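Retinol dehydratase (Spodoptera frugiperda, PDB 1FMJ) converts retinol to anhydroretinol by dehydration, using a sulfotransferase-type fold that holds both retinol and adenosine-3',5'-diphosphate. Local coordinates at residues Leu50-Arg62 with Ser143-Glu157. Sequence-based numbering, arbitrary orientation.
Sequences LKDAANIYNMPLR and SRPGSSLLAAVPPTE
Asp52 turns both carboxylate oxygens to the first turn of helix 146-152, and Ser147 answers with both of its donors. The Ser147 hydroxyl gives a short bond of 2.5 Å from OG to Asp52 OD1, while the amide N of Ser147 lies 3.1 Å from Asp52 OD2 in a nearly straight bond (171°). Both oxygens use their syn lone pairs, so the two bonds together fix the rotation of the carboxylate. With CG swung away from the Asp52 backbone nitrogen (chi1 -165°), the acid reaches across to this turn, and Pro145 CB packs 3.3 Å from Asp52 CG. A negative charge at a helix start is likely to be stabilised by the helix dipole. Were Asp52 replaced by an alanine, the hydroxyl and amide of Ser147 would probably lose the carboxylate that receives both, and the serine side chain would be freer to turn. The neighbouring layer is apolar: Met59 SD lies 3.7 Å from Leu150 CD1, the two side chains slanting across each other. This layer joins helix 146-152 to the central parallel sheet of the sulfotransferase fold, which is related to that of P-loop nucleotide kinases: Met59 rests on Phe67 of strand 66-70 and Leu150 on Ile104 of strand 104-105. Past the other end of the helix, Arg62 supplies the opposite charge. Its chain is extended from CG to NE, and NH1 and NH2 both donate to Val153 O, each at 3.0 Å, a two-nitrogen grip on one atom that lies in the guanidinium plane. NH2 approaches nearly in line with that carbonyl, NH1 from above its plane. Pro155 CG sits 4.1 Å above one face of the guanidinium, off centre. Nearby, Arg159 donates hydrogen bonds to Leu150 O and Pro60 O, while a water at the guanidinium edge accepts from Arg62 NH1.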
loop_
_atom_site.group_PDB
_atom_site.type_symbol
_atom_site.label_atom_id
_atom_site.label_comp_id
_atom_site.label_asym_id
_atom_site.label_seq_id
_atom_site.Cartn_x
_atom_site.Cartn_y
_atom_site.Cartn_z
ATOM N N LEU A 50 -9.895 -3.726 13.656
ATOM C CA LEU A 50 -10.078 -4.644 14.772
ATOM C C LEU A 50 -11.201 -5.671 14.640
ATOM O O LEU A 50 -11.155 -6.716 15.283
ATOM C CB LEU A 50 -10.260 -3.846 16.068
ATOM C CG LEU A 50 -9.099 -2.941 16.503
ATOM C CD1 LEU A 50 -9.533 -2.073 17.677
ATOM C CD2 LEU A 50 -7.893 -3.779 16.884
ATOM N N LYS A 51 -12.215 -5.391 13.828
ATOM C CA LYS A 51 -13.306 -6.351 13.670
ATOM C C LYS A 51 -12.899 -7.551 12.802
ATOM O O LYS A 51 -13.570 -8.581 12.800
ATOM C CB LYS A 51 -14.539 -5.657 13.070
ATOM C CG LYS A 51 -14.310 -5.061 11.689
ATOM C CD LYS A 51 -15.480 -4.205 11.207
ATOM C CE LYS A 51 -15.200 -3.664 9.803
ATOM N NZ LYS A 51 -16.251 -2.737 9.300
ATOM N N ASP A 52 -11.783 -7.433 12.085
ATOM C CA ASP A 52 -11.338 -8.515 11.205
ATOM C C ASP A 52 -9.883 -8.940 11.440
ATOM O O ASP A 52 -9.358 -9.793 10.721
ATOM C CB ASP A 52 -11.541 -8.069 9.750
ATOM C CG ASP A 52 -11.467 -9.218 8.754
ATOM O OD1 ASP A 52 -12.043 -10.287 9.023
ATOM O OD2 ASP A 52 -10.854 -9.044 7.681
ATOM N N ALA A 53 -9.237 -8.366 12.451
ATOM C CA ALA A 53 -7.832 -8.683 12.738
ATOM C C ALA A 53 -7.550 -10.161 13.019
ATOM O O ALA A 53 -6.613 -10.737 12.467
ATOM C CB ALA A 53 -7.329 -7.827 13.898
ATOM N N ALA A 54 -8.357 -10.774 13.879
ATOM C CA ALA A 54 -8.179 -12.188 14.214
ATOM C C ALA A 54 -8.412 -13.084 12.993
ATOM O O ALA A 54 -7.655 -14.028 12.748
ATOM C CB ALA A 54 -9.124 -12.571 15.327
ATOM N N ASN A 55 -9.461 -12.781 12.232
ATOM C CA ASN A 55 -9.782 -13.549 11.033
ATOM C C ASN A 55 -8.633 -13.501 10.035
ATOM O O ASN A 55 -8.291 -14.509 9.416
ATOM C CB ASN A 55 -11.040 -12.996 10.365
ATOM C CG ASN A 55 -12.307 -13.428 11.066
ATOM O OD1 ASN A 55 -13.397 -13.014 10.691
ATOM N ND2 ASN A 55 -12.171 -14.262 12.085
ATOM N N ILE A 56 -8.036 -12.323 9.881
ATOM C CA ILE A 56 -6.925 -12.168 8.952
ATOM C C ILE A 56 -5.689 -12.894 9.474
ATOM O O ILE A 56 -4.871 -13.378 8.704
ATOM C CB ILE A 56 -6.617 -10.674 8.713
ATOM C CG1 ILE A 56 -7.728 -10.059 7.854
ATOM C CG2 ILE A 56 -5.272 -10.514 8.025
ATOM C CD1 ILE A 56 -7.729 -8.537 7.824
ATOM N N TYR A 57 -5.570 -12.981 10.791
ATOM C CA TYR A 57 -4.441 -13.657 11.413
ATOM C C TYR A 57 -4.591 -15.159 11.176
ATOM O O TYR A 57 -3.609 -15.897 11.117
ATOM C CB TYR A 57 -4.435 -13.365 12.914
ATOM C CG TYR A 57 -3.146 -13.717 13.617
ATOM C CD1 TYR A 57 -1.961 -13.040 13.323
ATOM C CD2 TYR A 57 -3.107 -14.730 14.578
ATOM C CE1 TYR A 57 -0.767 -13.363 13.968
ATOM C CE2 TYR A 57 -1.920 -15.062 15.226
ATOM C CZ TYR A 57 -0.755 -14.374 14.918
ATOM O OH TYR A 57 0.417 -14.702 15.557
ATOM N N ASN A 58 -5.832 -15.599 11.021
ATOM C CA ASN A 58 -6.115 -17.010 10.811
ATOM C C ASN A 58 -6.642 -17.333 9.417
ATOM O O ASN A 58 -7.115 -18.437 9.185
ATOM C CB ASN A 58 -7.132 -17.481 11.854
ATOM C CG ASN A 58 -6.555 -17.510 13.253
ATOM O OD1 ASN A 58 -5.812 -18.430 13.609
ATOM N ND2 ASN A 58 -6.873 -16.488 14.050
ATOM N N MET A 59 -6.561 -16.383 8.488
ATOM C CA MET A 59 -7.078 -16.628 7.147
ATOM C C MET A 59 -6.536 -17.883 6.464
ATOM O O MET A 59 -5.327 -18.103 6.379
ATOM C CB MET A 59 -6.864 -15.404 6.243
ATOM C CG MET A 59 -5.421 -14.941 6.082
ATOM S SD MET A 59 -5.267 -13.506 4.946
ATOM C CE MET A 59 -3.493 -13.470 4.675
ATOM N N PRO A 60 -7.437 -18.748 5.991
ATOM C CA PRO A 60 -6.968 -19.960 5.318
ATOM C C PRO A 60 -6.231 -19.566 4.043
ATOM O O PRO A 60 -6.706 -18.716 3.281
ATOM C CB PRO A 60 -8.261 -20.717 5.030
ATOM C CG PRO A 60 -9.135 -20.304 6.172
ATOM C CD PRO A 60 -8.882 -18.817 6.251
ATOM N N LEU A 61 -5.071 -20.173 3.821
ATOM C CA LEU A 61 -4.277 -19.870 2.640
ATOM C C LEU A 61 -4.168 -21.056 1.690
ATOM O O LEU A 61 -4.316 -22.212 2.097
ATOM C CB LEU A 61 -2.885 -19.391 3.058
ATOM C CG LEU A 61 -2.911 -18.117 3.920
ATOM C CD1 LEU A 61 -1.498 -17.729 4.289
ATOM C CD2 LEU A 61 -3.588 -16.977 3.158
ATOM N N ARG A 62 -3.901 -20.747 0.424
ATOM C CA ARG A 62 -3.793 -21.742 -0.630
ATOM C C ARG A 62 -2.446 -21.648 -1.335
ATOM O O ARG A 62 -1.895 -20.559 -1.481
ATOM C CB ARG A 62 -4.916 -21.518 -1.636
ATOM C CG ARG A 62 -6.270 -21.322 -0.964
ATOM C CD ARG A 62 -7.354 -20.981 -1.972
ATOM N NE ARG A 62 -8.658 -20.828 -1.334
ATOM C CZ ARG A 62 -9.729 -20.319 -1.934
ATOM N NH1 ARG A 62 -9.660 -19.914 -3.191
ATOM N NH2 ARG A 62 -10.870 -20.205 -1.272
ATOM N N SER A 143 -17.274 -2.082 3.227
ATOM C CA SER A 143 -17.800 -2.496 4.525
ATOM C C SER A 143 -17.544 -3.982 4.744
ATOM O O SER A 143 -17.750 -4.510 5.838
ATOM C CB SER A 143 -19.309 -2.227 4.595
ATOM O OG SER A 143 -19.589 -0.844 4.418
ATOM N N ARG A 144 -17.090 -4.657 3.697
ATOM C CA ARG A 144 -16.818 -6.085 3.768
ATOM C C ARG A 144 -15.394 -6.379 4.242
ATOM O O ARG A 144 -14.423 -5.954 3.619
ATOM C CB ARG A 144 -17.025 -6.702 2.394
ATOM C CG ARG A 144 -18.372 -6.370 1.787
ATOM C CD ARG A 144 -18.396 -6.749 0.326
ATOM N NE ARG A 144 -18.174 -8.176 0.138
ATOM C CZ ARG A 144 -17.922 -8.736 -1.039
ATOM N NH1 ARG A 144 -17.858 -7.980 -2.128
ATOM N NH2 ARG A 144 -17.738 -10.050 -1.129
ATOM N N PRO A 145 -15.250 -7.113 5.355
ATOM C CA PRO A 145 -13.906 -7.429 5.851
ATOM C C PRO A 145 -13.052 -8.066 4.749
ATOM O O PRO A 145 -13.562 -8.795 3.895
ATOM C CB PRO A 145 -14.184 -8.391 6.997
ATOM C CG PRO A 145 -15.507 -7.874 7.534
ATOM C CD PRO A 145 -16.288 -7.626 6.265
ATOM N N GLY A 146 -11.755 -7.780 4.766
ATOM C CA GLY A 146 -10.868 -8.330 3.758
ATOM C C GLY A 146 -10.865 -9.847 3.711
ATOM O O GLY A 146 -10.836 -10.443 2.627
ATOM N N SER A 147 -10.902 -10.477 4.884
ATOM C CA SER A 147 -10.882 -11.929 4.956
ATOM C C SER A 147 -12.071 -12.571 4.249
ATOM O O SER A 147 -11.925 -13.611 3.610
ATOM C CB SER A 147 -10.834 -12.389 6.416
ATOM O OG SER A 147 -11.984 -11.972 7.120
ATOM N N SER A 148 -13.247 -11.964 4.356
ATOM C CA SER A 148 -14.412 -12.538 3.694
ATOM C C SER A 148 -14.275 -12.441 2.181
ATOM O O SER A 148 -14.770 -13.298 1.453
ATOM C CB SER A 148 -15.704 -11.857 4.164
ATOM O OG SER A 148 -15.711 -10.470 3.882
ATOM N N LEU A 149 -13.588 -11.404 1.702
ATOM C CA LEU A 149 -13.400 -11.237 0.262
ATOM C C LEU A 149 -12.553 -12.393 -0.271
ATOM O O LEU A 149 -12.913 -13.029 -1.254
ATOM C CB LEU A 149 -12.710 -9.905 -0.050
ATOM C CG LEU A 149 -13.409 -8.584 0.297
ATOM C CD1 LEU A 149 -12.422 -7.442 0.100
ATOM C CD2 LEU A 149 -14.637 -8.378 -0.569
ATOM N N LEU A 150 -11.431 -12.668 0.385
ATOM C CA LEU A 150 -10.555 -13.761 -0.032
ATOM C C LEU A 150 -11.280 -15.100 0.040
ATOM O O LEU A 150 -11.281 -15.868 -0.920
ATOM C CB LEU A 150 -9.315 -13.843 0.870
ATOM C CG LEU A 150 -8.288 -12.712 0.897
ATOM C CD1 LEU A 150 -7.116 -13.139 1.778
ATOM C CD2 LEU A 150 -7.797 -12.411 -0.510
ATOM N N ALA A 151 -11.886 -15.375 1.193
ATOM C CA ALA A 151 -12.599 -16.632 1.421
ATOM C C ALA A 151 -13.667 -16.903 0.368
ATOM O O ALA A 151 -13.955 -18.054 0.050
ATOM C CB ALA A 151 -13.237 -16.620 2.813
ATOM N N ALA A 152 -14.243 -15.835 -0.169
ATOM C CA ALA A 152 -15.290 -15.947 -1.171
ATOM C C ALA A 152 -14.772 -16.368 -2.554
ATOM O O ALA A 152 -15.513 -16.948 -3.349
ATOM C CB ALA A 152 -16.048 -14.625 -1.265
ATOM N N VAL A 153 -13.508 -16.084 -2.845
ATOM C CA VAL A 153 -12.948 -16.468 -4.137
ATOM C C VAL A 153 -12.940 -17.998 -4.252
ATOM O O VAL A 153 -12.422 -18.687 -3.379
ATOM C CB VAL A 153 -11.509 -15.927 -4.303
ATOM C CG1 VAL A 153 -10.895 -16.457 -5.595
ATOM C CG2 VAL A 153 -11.529 -14.394 -4.318
ATOM N N PRO A 154 -13.534 -18.548 -5.322
ATOM C CA PRO A 154 -13.572 -20.010 -5.508
ATOM C C PRO A 154 -12.163 -20.603 -5.621
ATOM O O PRO A 154 -11.277 -19.980 -6.195
ATOM C CB PRO A 154 -14.350 -20.178 -6.814
ATOM C CG PRO A 154 -15.185 -18.952 -6.902
ATOM C CD PRO A 154 -14.255 -17.863 -6.405
ATOM N N PRO A 155 -11.950 -21.824 -5.096
ATOM C CA PRO A 155 -10.646 -22.490 -5.145
ATOM C C PRO A 155 -10.076 -22.616 -6.551
ATOM O O PRO A 155 -8.858 -22.633 -6.726
ATOM C CB PRO A 155 -10.932 -23.863 -4.537
ATOM C CG PRO A 155 -12.044 -23.582 -3.588
ATOM C CD PRO A 155 -12.934 -22.676 -4.404
ATOM N N THR A 156 -10.954 -22.706 -7.547
ATOM C CA THR A 156 -10.517 -22.850 -8.932
ATOM C C THR A 156 -10.072 -21.542 -9.563
ATOM O O THR A 156 -9.757 -21.487 -10.756
ATOM C CB THR A 156 -11.620 -23.470 -9.799
ATOM O OG1 THR A 156 -12.857 -22.805 -9.542
ATOM C CG2 THR A 156 -11.773 -24.952 -9.491
ATOM N N GLU A 157 -10.047 -20.483 -8.763
ATOM C CA GLU A 157 -9.618 -19.185 -9.251
ATOM C C GLU A 157 -8.401 -18.745 -8.460
ATOM O O GLU A 157 -8.487 -18.578 -7.246
ATOM C CB GLU A 157 -10.730 -18.150 -9.069
ATOM C CG GLU A 157 -10.392 -16.789 -9.634
ATOM C CD GLU A 157 -11.489 -15.767 -9.385
ATOM O OE1 GLU A 157 -12.677 -16.133 -9.489
ATOM O OE2 GLU A 157 -11.161 -14.596 -9.101
HETATM O O HOH W 1 -7.948 -20.334 -5.332
#